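Long-range contacts in GTP cyclohydrolase 1 type 2 homolog (Staphylococcus aureus subsp. aureus, PDB 3LNL), which is of unknown function but, as a NIF3-family member, assembles into a toroidal homohexamer and binds a pair of zinc ions in each subunit: residues E24-V29 / L71-V76; I66-L71 / A100-L105; M336-K341 / V357-I362. The protein carries 2 engineered substitutions. One frame throughout, in Å; residues are numbered along the deposited sequence.

Contact 1: E24-V29 / L71-V76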
# COMPACT_ATOMS: atom_id res chain seq x y z
N GLU B 24 -12.26 11.95 -13.93
CA GLU B 24 -11.60 10.91 -13.12
C GLU B 24 -11.38 11.46 -11.73
O GLU B 24 -11.29 12.66 -11.56
CB GLU B 24 -10.25 10.50 -13.72
CG GLU B 24 -10.32 10.05 -15.17
CD GLU B 24 -10.89 8.69 -15.32
OE1 GLU B 24 -11.39 8.37 -16.43
OE2 GLU B 24 -10.80 7.90 -14.35
N SER B 25 -11.31 10.59 -10.73
CA SER B 25 -11.21 11.02 -9.34
C SER B 25 -9.88 11.66 -8.99
O SER B 25 -9.81 12.46 -8.08
CB SER B 25 -11.45 9.83 -8.40
OG SER B 25 -10.42 8.89 -8.61
N TRP B 26 -8.81 11.36 -9.74
CA TRP B 26 -7.53 12.06 -9.57
C TRP B 26 -7.49 13.47 -10.21
O TRP B 26 -6.54 14.18 -10.00
CB TRP B 26 -6.35 11.24 -10.13
CG TRP B 26 -6.56 10.76 -11.53
CD1 TRP B 26 -6.99 9.51 -11.91
CD2 TRP B 26 -6.41 11.52 -12.75
NE1 TRP B 26 -7.12 9.46 -13.30
CE2 TRP B 26 -6.76 10.67 -13.83
CE3 TRP B 26 -6.01 12.82 -13.03
CZ2 TRP B 26 -6.75 11.09 -15.14
CZ3 TRP B 26 -5.99 13.24 -14.36
CH2 TRP B 26 -6.35 12.36 -15.39
N ASP B 27 -8.48 13.83 -11.04
CA ASP B 27 -8.40 15.04 -11.84
C ASP B 27 -8.75 16.26 -10.97
O ASP B 27 -9.21 16.12 -9.81
CB ASP B 27 -9.38 14.92 -13.00
CG ASP B 27 -9.02 15.75 -14.19
OD1 ASP B 27 -8.06 16.54 -14.15
OD2 ASP B 27 -9.77 15.61 -15.21
N ASN B 28 -8.47 17.44 -11.50
CA ASN B 28 -8.79 18.69 -10.85
C ASN B 28 -9.61 19.55 -11.80
O ASN B 28 -9.06 20.19 -12.69
CB ASN B 28 -7.51 19.38 -10.44
CG ASN B 28 -7.76 20.50 -9.44
OD1 ASN B 28 -8.67 20.42 -8.65
ND2 ASN B 28 -6.98 21.58 -9.52
N VAL B 29 -10.94 19.52 -11.63
CA VAL B 29 -11.85 20.16 -12.60
C VAL B 29 -12.77 21.17 -11.98
O VAL B 29 -12.93 21.22 -10.75
CB VAL B 29 -12.65 19.12 -13.45
CG1 VAL B 29 -11.70 18.27 -14.33
CG2 VAL B 29 -13.52 18.23 -12.59
N LEU B 71 -4.73 24.22 -14.96
CA LEU B 71 -3.51 24.96 -14.72
C LEU B 71 -2.95 24.57 -13.35
O LEU B 71 -1.73 24.60 -13.14
CB LEU B 71 -3.82 26.45 -14.75
CG LEU B 71 -2.69 27.45 -14.54
CD1 LEU B 71 -1.58 27.29 -15.63
CD2 LEU B 71 -3.23 28.88 -14.49
N ILE B 72 -3.85 24.29 -12.41
CA ILE B 72 -3.45 23.75 -11.10
C ILE B 72 -3.86 22.31 -11.12
O ILE B 72 -5.03 22.00 -11.31
CB ILE B 72 -4.13 24.47 -9.93
CG1 ILE B 72 -3.73 25.94 -9.91
CG2 ILE B 72 -3.74 23.76 -8.53
CD1 ILE B 72 -4.60 26.80 -8.93
N PHE B 73 -2.89 21.42 -11.02
CA PHE B 73 -3.19 20.00 -11.06
C PHE B 73 -2.85 19.39 -9.73
O PHE B 73 -3.73 19.14 -8.94
CB PHE B 73 -2.52 19.31 -12.24
CG PHE B 73 -2.84 17.87 -12.33
CD1 PHE B 73 -4.16 17.43 -12.40
CD2 PHE B 73 -1.81 16.92 -12.35
CE1 PHE B 73 -4.47 16.09 -12.48
CE2 PHE B 73 -2.12 15.53 -12.41
CZ PHE B 73 -3.43 15.12 -12.47
N LYS B 74 -1.58 19.22 -9.43
CA LYS B 74 -1.25 18.86 -8.07
C LYS B 74 -1.17 20.20 -7.31
O LYS B 74 -0.80 21.24 -7.85
CB LYS B 74 0.01 18.00 -8.02
CG LYS B 74 -0.17 16.72 -8.86
CD LYS B 74 0.37 15.44 -8.22
CE LYS B 74 -0.24 14.16 -8.84
NZ LYS B 74 0.18 13.89 -10.28
N GLY B 75 -1.56 20.21 -6.07
CA GLY B 75 -1.67 21.51 -5.46
C GLY B 75 -0.41 22.39 -5.58
O GLY B 75 0.74 21.91 -5.59
N VAL B 76 -0.63 23.71 -5.66
CA VAL B 76 0.48 24.64 -5.70
C VAL B 76 1.00 24.81 -4.29
O VAL B 76 0.21 24.97 -3.40
CB VAL B 76 0.01 26.01 -6.21
CG1 VAL B 76 -0.41 25.90 -7.66
CG2 VAL B 76 -1.16 26.50 -5.31

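Contact 2: I66-L71 / A100-L105. With ZN (zinc ion), chain G; ZN (zinc ion), chain F.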
# COMPACT_ATOMS: atom_id res chain seq x y z
N ILE B 66 -11.98 29.12 -20.10
CA ILE B 66 -12.20 27.70 -19.92
C ILE B 66 -11.09 26.91 -20.67
O ILE B 66 -11.01 26.94 -21.90
CB ILE B 66 -13.55 27.24 -20.47
CG1 ILE B 66 -14.71 27.99 -19.82
CG2 ILE B 66 -13.71 25.67 -20.18
CD1 ILE B 66 -16.09 27.68 -20.43
N SER B 67 -10.25 26.20 -19.92
CA SER B 67 -9.20 25.40 -20.50
C SER B 67 -9.56 23.93 -20.38
O SER B 67 -10.41 23.56 -19.58
CB SER B 67 -7.84 25.69 -19.82
OG SER B 67 -7.80 25.15 -18.49
N HIS B 68 -8.92 23.11 -21.22
CA HIS B 68 -9.02 21.68 -21.07
C HIS B 68 -8.09 21.22 -19.94
O HIS B 68 -8.53 20.62 -18.96
CB HIS B 68 -8.66 20.97 -22.37
CG HIS B 68 -8.80 19.48 -22.31
ND1 HIS B 68 -9.89 18.86 -21.73
CD2 HIS B 68 -8.00 18.49 -22.74
CE1 HIS B 68 -9.77 17.55 -21.88
NE2 HIS B 68 -8.57 17.29 -22.38
N HIS B 69 -6.82 21.57 -20.04
CA HIS B 69 -5.86 21.13 -19.06
C HIS B 69 -5.96 22.02 -17.82
O HIS B 69 -6.03 23.25 -17.95
CB HIS B 69 -4.46 21.15 -19.61
CG HIS B 69 -4.21 20.12 -20.67
ND1 HIS B 69 -3.28 20.30 -21.68
CD2 HIS B 69 -4.76 18.91 -20.88
CE1 HIS B 69 -3.28 19.23 -22.46
NE2 HIS B 69 -4.10 18.34 -21.96
N PRO B 70 -5.92 21.43 -16.64
CA PRO B 70 -6.04 22.22 -15.41
C PRO B 70 -4.70 22.90 -15.10
O PRO B 70 -3.66 22.27 -14.98
CB PRO B 70 -6.42 21.15 -14.36
CG PRO B 70 -5.92 19.90 -14.88
CD PRO B 70 -5.92 19.99 -16.37
N LEU B 71 -4.73 24.22 -14.96
CA LEU B 71 -3.51 24.96 -14.72
C LEU B 71 -2.95 24.57 -13.35
O LEU B 71 -1.73 24.60 -13.14
CB LEU B 71 -3.82 26.45 -14.75
CG LEU B 71 -2.69 27.45 -14.54
CD1 LEU B 71 -1.58 27.29 -15.63
CD2 LEU B 71 -3.23 28.88 -14.49
N ALA B 100 -11.55 24.62 -15.52
CA ALA B 100 -10.97 23.52 -16.22
C ALA B 100 -12.07 22.49 -16.50
O ALA B 100 -12.75 21.99 -15.58
CB ALA B 100 -9.85 22.82 -15.38
N MET B 101 -12.21 22.17 -17.77
CA MET B 101 -13.08 21.07 -18.21
C MET B 101 -12.14 20.04 -18.79
O MET B 101 -11.87 20.04 -20.02
CB MET B 101 -14.11 21.59 -19.23
CG MET B 101 -15.17 22.55 -18.59
SD MET B 101 -16.28 23.12 -19.88
CE MET B 101 -17.41 21.70 -19.98
N HIS B 102 -11.63 19.16 -17.90
CA HIS B 102 -10.57 18.26 -18.26
C HIS B 102 -11.10 16.88 -18.63
O HIS B 102 -11.75 16.76 -19.67
CB HIS B 102 -9.47 18.22 -17.22
CG HIS B 102 -8.24 17.54 -17.71
ND1 HIS B 102 -7.43 16.77 -16.88
CD2 HIS B 102 -7.71 17.46 -18.95
CE1 HIS B 102 -6.43 16.28 -17.61
NE2 HIS B 102 -6.58 16.67 -18.87
N THR B 103 -10.91 15.86 -17.78
CA THR B 103 -11.30 14.53 -18.22
C THR B 103 -12.83 14.40 -18.39
O THR B 103 -13.24 13.58 -19.17
CB THR B 103 -10.72 13.39 -17.36
OG1 THR B 103 -11.14 13.53 -16.01
CG2 THR B 103 -9.16 13.35 -17.46
N ASN B 104 -13.67 15.21 -17.72
CA ASN B 104 -15.10 15.28 -18.12
C ASN B 104 -15.33 15.57 -19.60
O ASN B 104 -16.23 15.01 -20.23
CB ASN B 104 -15.98 16.17 -17.19
CG ASN B 104 -15.44 17.58 -17.03
OD1 ASN B 104 -14.21 17.80 -16.96
ND2 ASN B 104 -16.37 18.56 -17.01
N LEU B 105 -14.49 16.40 -20.20
CA LEU B 105 -14.61 16.65 -21.63
C LEU B 105 -13.98 15.54 -22.47
O LEU B 105 -14.44 15.31 -23.58
CB LEU B 105 -13.99 18.01 -21.97
CG LEU B 105 -14.33 18.59 -23.34
CD1 LEU B 105 -15.80 19.06 -23.40
CD2 LEU B 105 -13.31 19.76 -23.59
ZN ZN G . -7.74 15.27 -22.74
ZN ZN F . -4.35 16.16 -22.37
O HOH W 1 -6.22 15.72 -21.38
O HOH W 2 -3.35 15.94 -20.38
O HOH W 3 -4.29 13.94 -22.29
O HOH W 4 -6.50 13.46 -22.76

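Contact 3: M336-K341 / V357-I362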
# COMPACT_ATOMS: atom_id res chain seq x y z
N MET B 336 -10.19 21.11 -29.22
CA MET B 336 -11.32 21.41 -28.32
C MET B 336 -11.57 22.92 -28.14
O MET B 336 -12.57 23.31 -27.57
CB MET B 336 -11.26 20.68 -26.97
CG MET B 336 -10.06 20.87 -26.09
SD MET B 336 -9.62 22.56 -25.60
CE MET B 336 -11.06 22.97 -24.57
N LYS B 337 -10.66 23.78 -28.60
CA LYS B 337 -10.88 25.21 -28.41
C LYS B 337 -12.06 25.63 -29.28
O LYS B 337 -13.05 26.16 -28.81
CB LYS B 337 -9.61 26.02 -28.76
CG LYS B 337 -8.39 25.71 -27.87
CD LYS B 337 -7.22 26.60 -28.12
CE LYS B 337 -6.71 26.45 -29.60
NZ LYS B 337 -5.49 27.26 -29.71
N GLU B 338 -11.96 25.40 -30.59
CA GLU B 338 -13.06 25.65 -31.49
C GLU B 338 -14.24 24.74 -31.20
O GLU B 338 -15.38 25.18 -31.26
CB GLU B 338 -12.67 25.47 -32.97
CG GLU B 338 -11.64 26.50 -33.49
CD GLU B 338 -12.17 27.93 -33.64
OE1 GLU B 338 -11.33 28.80 -33.96
OE2 GLU B 338 -13.38 28.18 -33.45
N GLY B 339 -13.99 23.49 -30.84
CA GLY B 339 -15.10 22.59 -30.56
C GLY B 339 -15.91 23.05 -29.35
O GLY B 339 -17.14 22.99 -29.36
N LEU B 340 -15.24 23.44 -28.29
CA LEU B 340 -15.94 23.86 -27.09
C LEU B 340 -16.60 25.23 -27.30
O LEU B 340 -17.71 25.48 -26.79
CB LEU B 340 -15.01 23.91 -25.88
CG LEU B 340 -15.65 24.34 -24.55
CD1 LEU B 340 -16.81 23.29 -24.11
CD2 LEU B 340 -14.51 24.48 -23.47
N LYS B 341 -15.95 26.10 -28.10
CA LYS B 341 -16.57 27.36 -28.47
C LYS B 341 -17.90 27.11 -29.16
O LYS B 341 -18.89 27.75 -28.82
CB LYS B 341 -15.69 28.20 -29.38
CG LYS B 341 -16.49 29.39 -30.03
CD LYS B 341 -15.92 29.87 -31.29
CE LYS B 341 -16.72 31.02 -31.87
NZ LYS B 341 -15.88 31.87 -32.75
N VAL B 357 -18.18 34.14 -26.96
CA VAL B 357 -17.27 33.07 -26.74
C VAL B 357 -16.30 33.07 -27.92
O VAL B 357 -16.72 33.25 -29.07
CB VAL B 357 -18.01 31.73 -26.66
CG1 VAL B 357 -17.01 30.60 -26.35
CG2 VAL B 357 -19.15 31.77 -25.61
N GLU B 358 -15.01 32.95 -27.65
CA GLU B 358 -14.01 32.87 -28.73
C GLU B 358 -13.04 31.79 -28.38
O GLU B 358 -12.69 31.61 -27.21
CB GLU B 358 -13.25 34.20 -28.85
CG GLU B 358 -14.05 35.33 -29.45
CD GLU B 358 -13.18 36.55 -29.67
OE1 GLU B 358 -12.06 36.42 -30.21
OE2 GLU B 358 -13.58 37.65 -29.23
N ALA B 359 -12.59 31.06 -29.38
CA ALA B 359 -11.53 30.11 -29.22
C ALA B 359 -10.17 30.87 -29.28
O ALA B 359 -9.96 31.67 -30.19
CB ALA B 359 -11.63 29.11 -30.35
N SER B 360 -9.31 30.71 -28.27
CA SER B 360 -7.95 31.29 -28.32
C SER B 360 -7.23 30.82 -29.57
O SER B 360 -7.21 29.64 -29.89
CB SER B 360 -7.09 30.87 -27.10
OG SER B 360 -5.72 31.31 -27.28
N THR B 361 -6.66 31.78 -30.28
CA THR B 361 -5.94 31.55 -31.52
C THR B 361 -4.47 31.24 -31.27
O THR B 361 -3.75 30.92 -32.20
CB THR B 361 -5.98 32.85 -32.41
OG1 THR B 361 -5.35 33.95 -31.68
CG2 THR B 361 -7.42 33.27 -32.70
N ILE B 362 -4.00 31.35 -30.03
CA ILE B 362 -2.58 31.16 -29.78
C ILE B 362 -2.18 29.67 -29.91
O ILE B 362 -2.79 28.81 -29.31
CB ILE B 362 -2.22 31.74 -28.42
CG1 ILE B 362 -2.41 33.28 -28.50
CG2 ILE B 362 -0.71 31.39 -28.04
CD1 ILE B 362 -2.46 33.90 -27.24
O HOH W 5 -8.60 28.34 -32.12
O HOH W 6 -13.40 31.96 -31.91

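Contact 1: E24-V29 / L71-V76
Two acceptors grip Asn-28 ND2, one from each of two subunits: Ile-72 O within the chain, at 2.7 Å from ND2, and Thr-77 O of a neighbouring subunit. The first bond is nearly straight at the hydrogen (168°). Ile-72 O lies in the plane of the Asn-28 amide, while ND2 approaches from above the plane of the carbonyl. The arrangement joins two loops of the NIF3 fold, one carrying a type I beta turn from Glu-24 to Asp-27, the other leading from strand 64-67 toward strand 79-80. With CG anti to its backbone N, Asn-28 sends its amide straight across the gap. Asp-27 secures the base of this arm: its OD1 takes the backbone N of Asn-28 at 2.8 Å, from above the carboxylate plane, and its OD2 is tied to Thr-103 OG1. Beside this polar clasp, Trp-26 and Phe-73 meet rim to rim, with their planes almost perpendicular (84°). Trp-26 CG takes the crowded position between N and carbonyl carbon (chi1 51°), and Glu-24 CB rests on one face of the indole. Phe-73, its CG anti to the backbone N, turns the far end of its ring to the rim of the indole's six-membered ring. The closest atoms there are Phe-73 CZ and Trp-26 CE3, 3.5 Å apart.

Contact 2: I66-L71 / A100-L105
His-68 and His-102 both hold CG anti to the backbone N, with chi1 -177° and -167°, and so bring their imidazoles together beside a pair of zinc ions; His-69, whose CG is anti to its carbonyl carbon instead, reaches the second metal. His-68 is held at both nitrogens. Its ND1 donates in the ring plane to a lone pair of Met-101 O at 2.9 Å, and its NE2 binds one zinc at 2.2 Å. Such a backbone acceptor fixes the ring's rotation and probably keeps the proton on ND1, making NE2 the metal ligand. His-102 turns an edge to the face of His-68, planes at 65°, its CD2 lying 3.5 Å from His-68 NE2. His-102 is a second-shell residue: NE2 is 2.7 Å from the water that bridges the zincs, and ND1 is hydrogen-bonded to Asp-27 OD1. Pro-70 CD lies over one face of the His-102 ring in a CH-pi contact, 3.7 Å from the centroid. His-69 NE2 binds the other zinc, and its ND1 is hydrogen-bonded to Asp-48 OD1. Asp-106, His-330 and Glu-333, the last shared by both ions, complete the protein ligands. Behind the site, Met-101 N donates to Ser-67 O at 2.9 Å, almost along the C=O axis, where Ser-67 and Ala-100 form a parallel bridge. Strand 64-67 runs between strands 97-100 and 43-46, with helix 336-350 packed against Ile-66 and His-68, while His-102 occupies the N-cap position of helix 103-106.

Contact 3: M336-K341 / V357-I362
Residues 336-341, the first part of helix 336-350, and strand 357-359 run nearly antiparallel, their axes at 162° and 7.3 Å apart at closest approach, as expected where a helix packs on the strand that follows it in an alpha/beta layer. The pivot is Ala-359: its CB presses onto the helix backbone, 3.6 Å from Lys-337 O, while the carboxylate of Glu-338 folds down over the same methyl, Glu-338 CD standing 3.5 Å from Ala-359 CB. Two lysines flank this point. Lys-337 bends at its third torsion (chi3 -61°), so that NZ reaches Ser-360 O at 2.9 Å from above the carbonyl plane. Lys-341 stays extended and runs antiparallel to the Val-357 side chain, Lys-341 CG 3.9 Å from Val-357 CG1. Its NZ donates to a water at 2.6 Å, which also accepts from Ala-359 N. Ser-360 OG closes an ST turn with Ile-362 N and is hydrogen-bonded to Glu-56 OE2. The aliphatic stems of the lysines thus do the packing, while their ammonium groups serve backbone polar atoms, one directly and one through water; a second water also donates to Ser-360 O, so this oxygen takes hydrogen bonds from both Lys-337 NZ and a water, which would probably polarise that carbonyl.

In the fold
Contacts 1 and 2, centred 9 Å apart, cross along the chain and share Leu-71. Asp-27 joins them: OD1 lies 2.8 Å from His-102 ND1, so the turn of contact 1 reaches the second shell of the dinuclear site, its Asp-27 side chain about 8 Å from a zinc. A bound molecule, probably from the crystallisation liquor, lies about 4 Å from the side chains of both Trp-26 and His-102 and may mark a pocket there. Contact 3, centred 13 Å from contact 2, packs against it through helix 336-350, with Leu-340 CD2 3.6 Å from Ile-66 CG2 and Met-336 SD 3.7 Å from His-68 CB. Contacts 1 and 3 do not touch; their nearest atoms are about 11 Å apart.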